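Local coordinates for aryl esterase (Mycobacterium smegmatis, PDB 2Q0Q), which hydrolyses aryl esters as a member of the SGNH hydrolase family and catalyses acyl transfer to alcohols in aqueous conditions, at residues L6-S11 against P75-T80; L105-G110 against T162-V167; V113-V118 against V134-P139. All coordinates share one frame; numbering follows the deposited sequence.

The three contacts sit in one chain around its parallel sheet, and helix 104-119 serves both contact 2 and contact 3. Contacts 1 and 3 have centres about 11 Å apart and touch directly: Leu78 CD1 lies 3.3 Å from Gln117 O. Contacts 2 and 3, with centres about 12 Å apart, also meet, Ala165 CA being 3.5 Å from Ser138 OG. Contact 3 therefore bridges the outer two, since contacts 1 and 2 do not touch and their centres are about 20 Å apart. The probable active site belongs to contact 1, where Ser11, just after strand 3-9 in the chain, binds a sulfate ion, probably from the crystallisation liquor.

Contact 1: L6-S11 against P75-T80; sequences LCFGDS and PSCLAT. With SO4 (sulfate ion), chain U.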
loop_
_atom_site.group_PDB
_atom_site.type_symbol
_atom_site.label_atom_id
_atom_site.label_comp_id
_atom_site.label_asym_id
_atom_site.label_seq_id
_atom_site.Cartn_x
_atom_site.Cartn_y
_atom_site.Cartn_z
ATOM N N LEU G 6 2.560 9.935 32.974
ATOM C CA LEU G 6 2.091 10.356 31.638
ATOM C C LEU G 6 0.575 10.145 31.507
ATOM O O LEU G 6 0.105 9.039 31.699
ATOM C CB LEU G 6 2.784 9.538 30.540
ATOM C CG LEU G 6 2.264 9.685 29.100
ATOM C CD1 LEU G 6 2.513 11.097 28.634
ATOM C CD2 LEU G 6 2.958 8.697 28.208
ATOM N N CYS G 7 -0.144 11.208 31.163
ATOM C CA CYS G 7 -1.608 11.184 30.984
ATOM C C CYS G 7 -1.865 11.227 29.484
ATOM O O CYS G 7 -1.750 12.267 28.845
ATOM C CB CYS G 7 -2.286 12.359 31.690
ATOM S SG CYS G 7 -2.092 12.258 33.490
ATOM N N PHE G 8 -2.190 10.057 28.938
ATOM C CA PHE G 8 -2.449 9.886 27.516
ATOM C C PHE G 8 -3.951 9.829 27.284
ATOM O O PHE G 8 -4.631 8.963 27.833
ATOM C CB PHE G 8 -1.772 8.602 27.005
ATOM C CG PHE G 8 -1.666 8.524 25.504
ATOM C CD1 PHE G 8 -0.813 9.387 24.816
ATOM C CD2 PHE G 8 -2.394 7.599 24.779
ATOM C CE1 PHE G 8 -0.695 9.328 23.447
ATOM C CE2 PHE G 8 -2.273 7.532 23.401
ATOM C CZ PHE G 8 -1.430 8.409 22.733
ATOM N N GLY G 9 -4.459 10.784 26.514
ATOM C CA GLY G 9 -5.899 10.913 26.318
ATOM C C GLY G 9 -6.359 11.755 25.144
ATOM O O GLY G 9 -5.586 12.031 24.203
ATOM N N ASP G 10 -7.630 12.150 25.213
ATOM C CA ASP G 10 -8.305 12.849 24.130
ATOM C C ASP G 10 -8.686 14.246 24.663
ATOM O O ASP G 10 -7.974 14.783 25.513
ATOM C CB ASP G 10 -9.491 12.001 23.612
ATOM C CG ASP G 10 -10.429 11.557 24.729
ATOM O OD1 ASP G 10 -10.515 12.317 25.706
ATOM O OD2 ASP G 10 -11.073 10.481 24.608
ATOM N N SER G 11 -9.754 14.852 24.148
ATOM C CA SER G 11 -10.180 16.182 24.574
ATOM C C SER G 11 -10.397 16.222 26.081
ATOM O O SER G 11 -10.194 17.249 26.713
ATOM C CB SER G 11 -11.490 16.571 23.883
ATOM O OG SER G 11 -12.467 15.552 24.073
ATOM N N PRO G 75 3.806 4.859 21.143
ATOM C CA PRO G 75 5.176 4.326 21.309
ATOM C C PRO G 75 6.247 5.394 21.212
ATOM O O PRO G 75 7.219 5.379 21.972
ATOM C CB PRO G 75 5.294 3.325 20.161
ATOM C CG PRO G 75 3.843 2.924 19.879
ATOM C CD PRO G 75 3.102 4.198 20.031
ATOM N N SER G 76 6.083 6.318 20.270
ATOM C CA SER G 76 6.994 7.464 20.153
ATOM C C SER G 76 6.943 8.356 21.387
ATOM O O SER G 76 7.966 8.832 21.887
ATOM C CB SER G 76 6.658 8.290 18.923
ATOM O OG SER G 76 6.926 7.570 17.740
ATOM N N CYS G 77 5.738 8.554 21.898
ATOM C CA CYS G 77 5.514 9.386 23.078
ATOM C C CYS G 77 6.186 8.760 24.322
ATOM O O CYS G 77 6.880 9.446 25.070
ATOM C CB CYS G 77 4.007 9.581 23.269
ATOM S SG CYS G 77 3.465 10.689 24.561
ATOM N N LEU G 78 6.025 7.446 24.507
ATOM C CA LEU G 78 6.638 6.744 25.630
ATOM C C LEU G 78 8.156 6.892 25.628
ATOM O O LEU G 78 8.773 7.139 26.659
ATOM C CB LEU G 78 6.252 5.250 25.611
ATOM C CG LEU G 78 4.804 4.879 25.981
ATOM C CD1 LEU G 78 4.501 3.428 25.590
ATOM C CD2 LEU G 78 4.525 5.120 27.462
ATOM N N ALA G 79 8.745 6.763 24.446
ATOM C CA ALA G 79 10.208 6.801 24.340
ATOM C C ALA G 79 10.767 8.227 24.536
ATOM O O ALA G 79 11.910 8.399 24.948
ATOM C CB ALA G 79 10.652 6.233 23.005
ATOM N N THR G 80 9.957 9.211 24.166
ATOM C CA THR G 80 10.224 10.639 24.361
ATOM C C THR G 80 10.320 10.993 25.866
ATOM O O THR G 80 11.162 11.792 26.278
ATOM C CB THR G 80 9.084 11.474 23.706
ATOM O OG1 THR G 80 9.131 11.344 22.284
ATOM C CG2 THR G 80 9.116 12.943 24.110
HETATM S S SO4 U . -13.662 14.938 20.872
HETATM O O1 SO4 U . -14.897 14.181 21.297
HETATM O O2 SO4 U . -12.486 14.384 21.583
HETATM O O3 SO4 U . -13.650 14.922 19.396
HETATM O O4 SO4 U . -13.805 16.325 21.329
#
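Leu6 on the first strand meets Leu78 and Cys77 on helix 70-81 through a single methyl. Its CD2 lies 4.0 Å from Leu78 CD2, and the two leucine side chains run at about a right angle to each other. The same Leu6 CD2 is 4.2 Å from Cys77 SG, which places the methyl over two successive helix residues. Two extended first torsions help explain the meeting: Leu6 CG is anti to its backbone N (chi1 171°), and Cys77 SG likewise (chi1 -174°).

Packing is looser one pair further along. Phe8 approaches Cys77 SG only through CD1, at 4.5 Å, and the sulfur sits obliquely to the ring. Only 146 Å² is buried in all, consistent with segment axes 10.8 Å apart and bridged by side chains. From Gly9 on, the chain makes no contact with segment 75-80. The helix also has neighbours beyond the strand: Ser76 OG is hydrogen-bonded to Arg67 O of a second subunit, and Tyr73 of that subunit packs on Cys77. Within the helix, Ser76 O accepts both Thr80 N and Thr80 OG1, from opposite faces of its carbonyl plane.

Further along the chain, Asp10 is the N-cap of the short helix 11-14, its OD1 accepting Leu12 N. Ser11 OG donates to sulfate O2 at 2.8 Å, and His195 NE2, Ala55 N, Asn94 ND2 and Lys97 NZ also bind the anion. Strand 3-9 leads straight into Gly9-Asp10-Ser11-Leu12, the GDSL block that carries the serine in SGNH hydrolases, while helix 70-81 packs on the parallel sheet as in the alpha/beta fold of this family. Ser11 with His195 and Asp192 probably forms its catalytic triad, and the sulfate may mark the substrate-binding region.

Contact 2: L105-G110 against T162-V167; sequences LDIALG and TELARV
Val167, which packs across on Ala108, also presents CG1 to one face of the Arg166 guanidinium, 4.1 Å above the plane and displaced toward the rim. At the edge of that flat group, and in its plane, lies Glu163 OE2. Arg166 grips this oxygen side-on with two nitrogens: NE to Glu163 OE2 is 3.3 Å with an N-H...O angle of 155°, and NH2 to the same OE2 is equally long. The NE bond arrives nearly in line with the C-O bond of the carboxylate, whereas NH2 comes from the anti side, tilted somewhat out of the carboxylate plane. Both bonds are rather long, but together they probably restrict rotation of the guanidinium, with the valine methyl lying against its face.

The meeting of helix 104-119 with helix 164-175 is purely apolar. Ala108 CB faces Val167 CG2 at 3.8 Å, and this branch reaches it because the first torsion of Val167 (chi1 -59°) sets CG2 between the backbone N and the carbonyl carbon. The short alanine side chain goes with the close approach of the backbones, Ala108 CA and Val167 CA being 6.2 Å apart. A second pair lies beside the first: Ile107 CG2 touches Leu164 CD2 at 3.8 Å, the two side chains running at about a right angle. Pro139 also touches Leu164, while Pro104 lies against Val167.

A third subunit approaches the same helices. Its Trp149 packs on Ala108, and its Arg101 NH2 forms a salt bridge with Asp106 OD2. The chemistry thus divides by position: the four meeting residues are buried and join the helices by methyl packing, whereas the charged groups of Glu163, Arg166 and Asp106 lie outside that join and pair within segment 162-167 or with another subunit.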
loop_
_atom_site.group_PDB
_atom_site.type_symbol
_atom_site.label_atom_id
_atom_site.label_comp_id
_atom_site.label_asym_id
_atom_site.label_seq_id
_atom_site.Cartn_x
_atom_site.Cartn_y
_atom_site.Cartn_z
ATOM N N LEU G 105 -16.375 -4.045 22.213
ATOM C CA LEU G 105 -15.279 -5.009 22.060
ATOM C C LEU G 105 -14.174 -4.460 21.145
ATOM O O LEU G 105 -12.979 -4.558 21.469
ATOM C CB LEU G 105 -15.754 -6.328 21.475
ATOM C CG LEU G 105 -14.612 -7.265 21.060
ATOM C CD1 LEU G 105 -13.733 -7.630 22.258
ATOM C CD2 LEU G 105 -15.171 -8.505 20.382
ATOM N N ASP G 106 -14.564 -3.882 20.012
ATOM C CA ASP G 106 -13.562 -3.291 19.091
ATOM C C ASP G 106 -12.730 -2.225 19.800
ATOM O O ASP G 106 -11.508 -2.133 19.625
ATOM C CB ASP G 106 -14.207 -2.620 17.886
ATOM C CG ASP G 106 -14.929 -3.582 16.977
ATOM O OD1 ASP G 106 -14.512 -4.759 16.868
ATOM O OD2 ASP G 106 -15.920 -3.122 16.351
ATOM N N ILE G 107 -13.410 -1.430 20.622
ATOM C CA ILE G 107 -12.753 -0.350 21.352
ATOM C C ILE G 107 -11.830 -0.935 22.418
ATOM O O ILE G 107 -10.739 -0.473 22.608
ATOM C CB ILE G 107 -13.824 0.596 21.985
ATOM C CG1 ILE G 107 -14.708 1.148 20.868
ATOM C CG2 ILE G 107 -13.173 1.717 22.787
ATOM C CD1 ILE G 107 -15.795 2.039 21.341
ATOM N N ALA G 108 -12.298 -1.950 23.137
ATOM C CA ALA G 108 -11.448 -2.596 24.129
ATOM C C ALA G 108 -10.170 -3.166 23.490
ATOM O O ALA G 108 -9.083 -3.095 24.058
ATOM C CB ALA G 108 -12.234 -3.693 24.879
ATOM N N LEU G 109 -10.321 -3.727 22.299
ATOM C CA LEU G 109 -9.172 -4.251 21.574
ATOM C C LEU G 109 -8.173 -3.138 21.203
ATOM O O LEU G 109 -6.961 -3.336 21.317
ATOM C CB LEU G 109 -9.630 -5.043 20.353
ATOM C CG LEU G 109 -10.239 -6.412 20.683
ATOM C CD1 LEU G 109 -11.122 -6.879 19.540
ATOM C CD2 LEU G 109 -9.162 -7.443 20.978
ATOM N N GLY G 110 -8.678 -1.969 20.811
ATOM C CA GLY G 110 -7.817 -0.814 20.570
ATOM C C GLY G 110 -7.095 -0.399 21.842
ATOM O O GLY G 110 -5.904 -0.138 21.827
ATOM N N THR G 162 -21.525 3.456 27.797
ATOM C CA THR G 162 -22.024 2.815 29.036
ATOM C C THR G 162 -21.416 1.415 29.243
ATOM O O THR G 162 -21.460 0.878 30.337
ATOM C CB THR G 162 -23.555 2.663 29.057
ATOM O OG1 THR G 162 -23.962 1.648 28.127
ATOM C CG2 THR G 162 -24.267 3.988 28.763
ATOM N N GLU G 163 -20.890 0.811 28.177
ATOM C CA GLU G 163 -20.287 -0.537 28.224
ATOM C C GLU G 163 -18.771 -0.562 28.435
ATOM O O GLU G 163 -18.201 -1.637 28.629
ATOM C CB GLU G 163 -20.607 -1.304 26.944
ATOM C CG GLU G 163 -22.110 -1.432 26.667
ATOM C CD GLU G 163 -22.857 -2.026 27.841
ATOM O OE1 GLU G 163 -23.866 -1.419 28.289
ATOM O OE2 GLU G 163 -22.433 -3.104 28.317
ATOM N N LEU G 164 -18.125 0.597 28.395
ATOM C CA LEU G 164 -16.654 0.621 28.395
ATOM C C LEU G 164 -16.070 0.250 29.749
ATOM O O LEU G 164 -15.038 -0.401 29.829
ATOM C CB LEU G 164 -16.133 1.973 27.935
ATOM C CG LEU G 164 -16.439 2.277 26.466
ATOM C CD1 LEU G 164 -15.998 3.675 26.093
ATOM C CD2 LEU G 164 -15.794 1.255 25.567
ATOM N N ALA G 165 -16.731 0.638 30.846
ATOM C CA ALA G 165 -16.234 0.215 32.140
ATOM C C ALA G 165 -16.222 -1.319 32.214
ATOM O O ALA G 165 -15.259 -1.914 32.716
ATOM C CB ALA G 165 -17.075 0.796 33.265
ATOM N N ARG G 166 -17.276 -1.956 31.698
ATOM C CA ARG G 166 -17.349 -3.408 31.731
ATOM C C ARG G 166 -16.248 -4.071 30.900
ATOM O O ARG G 166 -15.540 -4.955 31.390
ATOM C CB ARG G 166 -18.719 -3.888 31.234
ATOM C CG ARG G 166 -18.874 -5.396 31.324
ATOM C CD ARG G 166 -20.286 -5.844 31.052
ATOM N NE ARG G 166 -20.711 -5.512 29.690
ATOM C CZ ARG G 166 -20.437 -6.242 28.608
ATOM N NH1 ARG G 166 -19.713 -7.357 28.695
ATOM N NH2 ARG G 166 -20.883 -5.847 27.413
ATOM N N VAL G 167 -16.147 -3.665 29.644
ATOM C CA VAL G 167 -15.202 -4.304 28.737
ATOM C C VAL G 167 -13.750 -3.953 29.108
ATOM O O VAL G 167 -12.887 -4.811 28.988
ATOM C CB VAL G 167 -15.491 -4.036 27.200
ATOM C CG1 VAL G 167 -16.889 -4.525 26.830
ATOM C CG2 VAL G 167 -15.312 -2.579 26.827
#

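Contact 3: V113-V118 against V134-P139; sequences VLVTQV and VLVVSP
Val115 and Val136 adopt the same first torsion (chi1 177° and 174°), each with CG1 anti to the backbone N and CG2 beside it. This turns the two CG2 methyls against each other: Val115 CG2 to Val136 CG2 is 3.5 Å, a tight methyl contact. Val134 differs, because its chi1 of 69° sets CG1 between the backbone N and the carbonyl carbon; there CG1 meets Val115 CG1 at 4.0 Å. Val115 therefore spends one branch on each of two strand residues, crossing both side chains at about a right angle. Nearly one helical turn later, Val118 CG1 comes within 4.0 Å of Val134 CB.

Helix 113-118 runs antiparallel to strand 134-138, with segment axes 9.3 Å apart. The nearest CA atoms are those of Val118 and Val134, 6.7 Å apart. Around these valines, Ile89 of the adjoining strand touches Val134, and Met175 of helix 164-175 touches Val115. Because helix 104-119 connects strand 86-90 to the neighbouring parallel strand 133-138, the packing belongs to a beta-alpha-beta crossover.

All four touching side chains are buried valines, and no polar group takes part across the interface. Between these two segments cohesion is therefore dispersion and shape fit of methyls, without directional bonds; the helix gains such bonds at other faces, as where Gln117 NE2 donates to Ala71 O.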
loop_
_atom_site.group_PDB
_atom_site.type_symbol
_atom_site.label_atom_id
_atom_site.label_comp_id
_atom_site.label_asym_id
_atom_site.label_seq_id
_atom_site.Cartn_x
_atom_site.Cartn_y
_atom_site.Cartn_z
ATOM N N VAL G 113 -4.141 -2.780 22.555
ATOM C CA VAL G 113 -2.957 -2.359 21.808
ATOM C C VAL G 113 -2.155 -1.296 22.583
ATOM O O VAL G 113 -0.938 -1.404 22.698
ATOM C CB VAL G 113 -3.354 -1.839 20.399
ATOM C CG1 VAL G 113 -2.166 -1.187 19.696
ATOM C CG2 VAL G 113 -3.915 -2.974 19.540
ATOM N N LEU G 114 -2.831 -0.276 23.097
ATOM C CA LEU G 114 -2.163 0.783 23.861
ATOM C C LEU G 114 -1.502 0.237 25.155
ATOM O O LEU G 114 -0.340 0.561 25.472
ATOM C CB LEU G 114 -3.162 1.910 24.177
ATOM C CG LEU G 114 -3.789 2.633 22.966
ATOM C CD1 LEU G 114 -4.784 3.681 23.395
ATOM C CD2 LEU G 114 -2.748 3.284 22.119
ATOM N N VAL G 115 -2.220 -0.615 25.885
ATOM C CA VAL G 115 -1.641 -1.255 27.062
ATOM C C VAL G 115 -0.414 -2.046 26.708
ATOM O O VAL G 115 0.617 -1.911 27.347
ATOM C CB VAL G 115 -2.658 -2.183 27.771
ATOM C CG1 VAL G 115 -2.013 -2.909 28.974
ATOM C CG2 VAL G 115 -3.867 -1.384 28.237
ATOM N N THR G 116 -0.513 -2.826 25.654
ATOM C CA THR G 116 0.627 -3.634 25.204
ATOM C C THR G 116 1.836 -2.766 24.846
ATOM O O THR G 116 2.985 -3.104 25.212
ATOM C CB THR G 116 0.220 -4.544 24.021
ATOM O OG1 THR G 116 -0.807 -5.441 24.453
ATOM C CG2 THR G 116 1.384 -5.372 23.536
ATOM N N GLN G 117 1.577 -1.642 24.178
ATOM C CA GLN G 117 2.638 -0.637 23.901
ATOM C C GLN G 117 3.306 -0.102 25.192
ATOM O O GLN G 117 4.534 0.110 25.238
ATOM C CB GLN G 117 2.084 0.518 23.065
ATOM C CG GLN G 117 1.688 0.166 21.639
ATOM C CD GLN G 117 1.038 1.317 20.879
ATOM O OE1 GLN G 117 0.567 2.290 21.472
ATOM N NE2 GLN G 117 1.031 1.214 19.534
ATOM N N VAL G 118 2.538 0.098 26.261
ATOM C CA VAL G 118 3.176 0.497 27.526
ATOM C C VAL G 118 4.000 -0.659 28.148
ATOM O O VAL G 118 5.137 -0.463 28.600
ATOM C CB VAL G 118 2.174 1.026 28.563
ATOM C CG1 VAL G 118 2.906 1.338 29.852
ATOM C CG2 VAL G 118 1.462 2.280 28.002
ATOM N N VAL G 134 0.877 0.839 33.981
ATOM C CA VAL G 134 -0.233 1.387 33.219
ATOM C C VAL G 134 -1.482 1.401 34.092
ATOM O O VAL G 134 -1.659 0.557 34.960
ATOM C CB VAL G 134 -0.492 0.590 31.905
ATOM C CG1 VAL G 134 -1.040 -0.820 32.222
ATOM C CG2 VAL G 134 -1.465 1.364 30.973
ATOM N N LEU G 135 -2.332 2.393 33.860
ATOM C CA LEU G 135 -3.653 2.441 34.463
ATOM C C LEU G 135 -4.654 2.659 33.334
ATOM O O LEU G 135 -4.637 3.697 32.673
ATOM C CB LEU G 135 -3.749 3.570 35.506
ATOM C CG LEU G 135 -5.136 3.864 36.098
ATOM C CD1 LEU G 135 -5.728 2.596 36.727
ATOM C CD2 LEU G 135 -5.085 4.994 37.123
ATOM N N VAL G 136 -5.492 1.656 33.104
ATOM C CA VAL G 136 -6.557 1.715 32.100
ATOM C C VAL G 136 -7.767 2.443 32.721
ATOM O O VAL G 136 -8.278 2.062 33.795
ATOM C CB VAL G 136 -6.967 0.289 31.654
ATOM C CG1 VAL G 136 -8.198 0.319 30.714
ATOM C CG2 VAL G 136 -5.758 -0.481 31.052
ATOM N N VAL G 137 -8.213 3.502 32.055
ATOM C CA VAL G 137 -9.343 4.285 32.569
ATOM C C VAL G 137 -10.467 4.314 31.546
ATOM O O VAL G 137 -10.269 4.746 30.414
ATOM C CB VAL G 137 -8.950 5.722 32.886
ATOM C CG1 VAL G 137 -10.125 6.511 33.383
ATOM C CG2 VAL G 137 -7.780 5.775 33.903
ATOM N N SER G 138 -11.655 3.868 31.961
ATOM C CA SER G 138 -12.838 4.024 31.116
ATOM C C SER G 138 -13.352 5.445 31.320
ATOM O O SER G 138 -13.447 5.904 32.484
ATOM C CB SER G 138 -13.925 2.985 31.449
ATOM O OG SER G 138 -14.118 2.875 32.835
ATOM N N PRO G 139 -13.684 6.153 30.213
ATOM C CA PRO G 139 -14.267 7.482 30.379
ATOM C C PRO G 139 -15.701 7.332 30.898
ATOM O O PRO G 139 -16.277 6.252 30.831
ATOM C CB PRO G 139 -14.285 8.037 28.956
ATOM C CG PRO G 139 -14.493 6.808 28.109
ATOM C CD PRO G 139 -13.603 5.777 28.786
#